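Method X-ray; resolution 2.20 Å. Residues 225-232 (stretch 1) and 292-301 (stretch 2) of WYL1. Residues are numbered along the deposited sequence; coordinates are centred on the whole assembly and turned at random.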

# COMPACT_ATOMS: atom_id res chain seq x y z
N PRO B 225 13.75 -16.25 -21.41
CA PRO B 225 12.76 -15.42 -20.74
C PRO B 225 11.41 -15.45 -21.46
O PRO B 225 11.41 -15.52 -22.66
CB PRO B 225 13.34 -14.00 -20.83
CG PRO B 225 14.82 -14.22 -21.02
CD PRO B 225 14.92 -15.48 -21.86
N TYR B 226 10.31 -15.38 -20.72
CA TYR B 226 8.95 -15.26 -21.29
C TYR B 226 8.32 -13.92 -20.87
O TYR B 226 8.01 -13.09 -21.72
CB TYR B 226 8.08 -16.46 -20.90
CG TYR B 226 6.77 -16.44 -21.63
CD1 TYR B 226 6.64 -16.98 -22.90
CD2 TYR B 226 5.69 -15.79 -21.08
CE1 TYR B 226 5.44 -16.90 -23.60
CE2 TYR B 226 4.48 -15.72 -21.75
CZ TYR B 226 4.36 -16.26 -23.01
OH TYR B 226 3.17 -16.19 -23.63
N ARG B 227 8.14 -13.70 -19.57
CA ARG B 227 7.56 -12.42 -19.08
C ARG B 227 7.90 -12.26 -17.60
O ARG B 227 7.95 -13.29 -16.89
CB ARG B 227 6.04 -12.40 -19.30
CG ARG B 227 5.42 -11.01 -19.13
CD ARG B 227 3.89 -11.05 -19.09
NE ARG B 227 3.34 -11.56 -20.34
CZ ARG B 227 2.14 -12.14 -20.48
NH1 ARG B 227 1.32 -12.29 -19.45
NH2 ARG B 227 1.76 -12.57 -21.67
N ILE B 228 8.14 -11.03 -17.18
CA ILE B 228 8.29 -10.64 -15.75
C ILE B 228 6.88 -10.36 -15.21
O ILE B 228 6.13 -9.66 -15.90
CB ILE B 228 9.23 -9.43 -15.60
CG1 ILE B 228 10.62 -9.74 -16.14
CG2 ILE B 228 9.30 -8.96 -14.15
CD1 ILE B 228 11.59 -8.58 -15.96
N VAL B 229 6.50 -10.94 -14.07
CA VAL B 229 5.18 -10.67 -13.45
C VAL B 229 5.40 -10.41 -11.97
O VAL B 229 6.42 -10.85 -11.44
CB VAL B 229 4.18 -11.82 -13.64
CG1 VAL B 229 3.92 -12.12 -15.11
CG2 VAL B 229 4.64 -13.06 -12.88
N SER B 230 4.43 -9.74 -11.37
CA SER B 230 4.25 -9.61 -9.90
C SER B 230 3.28 -10.69 -9.47
O SER B 230 2.36 -10.94 -10.25
CB SER B 230 3.65 -8.29 -9.54
OG SER B 230 4.62 -7.28 -9.61
N ASP B 231 3.37 -11.14 -8.22
CA ASP B 231 2.22 -11.81 -7.57
C ASP B 231 1.07 -10.81 -7.42
O ASP B 231 1.31 -9.61 -7.44
CB ASP B 231 2.57 -12.41 -6.20
CG ASP B 231 3.17 -11.40 -5.23
OD1 ASP B 231 2.38 -10.58 -4.65
OD2 ASP B 231 4.41 -11.43 -5.08
N GLU B 232 -0.12 -11.32 -7.15
CA GLU B 232 -1.35 -10.50 -7.07
C GLU B 232 -1.30 -9.58 -5.85
O GLU B 232 -2.14 -8.71 -5.80
CB GLU B 232 -2.59 -11.38 -6.94
CG GLU B 232 -2.86 -12.28 -8.12
CD GLU B 232 -4.18 -13.02 -8.00
OE1 GLU B 232 -4.44 -13.61 -6.90
OE2 GLU B 232 -4.98 -12.92 -8.96
N SER B 292 2.47 -24.81 -19.49
CA SER B 292 3.24 -24.72 -18.23
C SER B 292 3.53 -23.25 -17.92
O SER B 292 3.34 -22.85 -16.77
CB SER B 292 4.51 -25.51 -18.30
OG SER B 292 4.18 -26.89 -18.28
N VAL B 293 3.93 -22.48 -18.94
CA VAL B 293 4.18 -21.01 -18.80
C VAL B 293 2.89 -20.33 -18.34
O VAL B 293 2.94 -19.58 -17.36
CB VAL B 293 4.74 -20.44 -20.11
CG1 VAL B 293 4.50 -18.94 -20.23
CG2 VAL B 293 6.21 -20.77 -20.25
N LYS B 294 1.76 -20.64 -18.97
CA LYS B 294 0.43 -20.05 -18.63
C LYS B 294 0.10 -20.29 -17.14
O LYS B 294 -0.37 -19.37 -16.52
CB LYS B 294 -0.67 -20.60 -19.55
N HIS B 295 0.30 -21.50 -16.60
CA HIS B 295 0.06 -21.84 -15.17
C HIS B 295 0.92 -20.92 -14.28
O HIS B 295 0.36 -20.31 -13.35
CB HIS B 295 0.26 -23.36 -14.94
CG HIS B 295 0.10 -23.85 -13.54
ND1 HIS B 295 -0.86 -23.36 -12.66
CD2 HIS B 295 0.77 -24.82 -12.87
CE1 HIS B 295 -0.76 -23.99 -11.50
NE2 HIS B 295 0.23 -24.91 -11.61
N LEU B 296 2.20 -20.71 -14.61
CA LEU B 296 3.14 -19.86 -13.83
C LEU B 296 2.78 -18.38 -13.91
O LEU B 296 2.99 -17.67 -12.89
CB LEU B 296 4.56 -20.13 -14.32
CG LEU B 296 5.04 -21.55 -14.03
CD1 LEU B 296 6.35 -21.82 -14.72
CD2 LEU B 296 5.18 -21.76 -12.52
N LEU B 297 2.25 -17.90 -15.06
CA LEU B 297 1.79 -16.49 -15.18
C LEU B 297 0.70 -16.21 -14.14
O LEU B 297 0.69 -15.11 -13.59
CB LEU B 297 1.24 -16.21 -16.58
CG LEU B 297 2.24 -16.20 -17.75
CD1 LEU B 297 1.53 -15.73 -19.03
CD2 LEU B 297 3.47 -15.34 -17.46
N SER B 298 -0.22 -17.15 -13.89
CA SER B 298 -1.37 -16.89 -13.00
C SER B 298 -0.98 -17.16 -11.54
O SER B 298 -1.49 -16.42 -10.67
CB SER B 298 -2.58 -17.65 -13.42
OG SER B 298 -2.24 -18.99 -13.73
N ASP B 299 -0.08 -18.12 -11.28
CA ASP B 299 0.53 -18.30 -9.93
C ASP B 299 2.05 -18.42 -10.02
O ASP B 299 2.62 -19.50 -10.11
CB ASP B 299 -0.12 -19.46 -9.17
CG ASP B 299 0.20 -19.37 -7.69
OD1 ASP B 299 1.26 -18.80 -7.34
OD2 ASP B 299 -0.65 -19.78 -6.88
N PRO B 300 2.80 -17.31 -10.01
CA PRO B 300 4.25 -17.39 -10.19
C PRO B 300 5.03 -17.79 -8.94
O PRO B 300 6.22 -17.96 -9.09
CB PRO B 300 4.65 -15.96 -10.56
CG PRO B 300 3.59 -15.11 -9.86
CD PRO B 300 2.32 -15.92 -9.95
N ARG B 301 4.38 -17.87 -7.77
CA ARG B 301 5.07 -18.38 -6.56
C ARG B 301 4.91 -19.89 -6.45
O ARG B 301 5.91 -20.54 -6.20
CB ARG B 301 4.58 -17.77 -5.25
CG ARG B 301 5.56 -18.04 -4.12
CD ARG B 301 5.16 -17.48 -2.77
NE ARG B 301 6.02 -18.01 -1.71
CZ ARG B 301 5.87 -17.79 -0.40
NH1 ARG B 301 4.86 -17.06 0.04
NH2 ARG B 301 6.73 -18.31 0.46

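The strand 225-230 and the helix 292-298 run in roughly the same direction, 27° apart, with axes 9.5 Å apart at their closest. No hydrogen bond crosses between them. The contact is made by packing and buries 370 Å² in all.

Leu297 covers the most surface. Its CA-to-CB bond points sideways, but with chi1 m and chi2 t the end of the side chain comes nearer the strand. The branched end meets three residues. Leu297 CD1 lies 4.0 Å from Tyr226 CE2 and 3.5 Å from Arg227 NH1, where it sits over one face of the guanidinium. That flat face can pack against a methyl group while the polar edge stays free of it. Leu297 CD2 lies 4.0 Å from Val229 CG1.

Tyr226 points toward the helix. With chi1 t and chi2 at 85°, one ring face lies over Val293, whose CG1 is 3.5 Å from Tyr226 CD2. Val293 CG1 is also 3.5 Å from the centroid of the Tyr226 ring and 13° off its normal, a CH-pi contact. Val293 is buried and presents a methyl group to the ring.

Val229 also points toward the helix. While CG1 faces Leu297, Val229 CG2 reaches Pro300 CB at 3.7 Å. Pro300 follows the helix and is buried, offering an apolar ring. Ile228, between Arg227 and Val229, whose CA-to-CB bonds point toward the helix, points away.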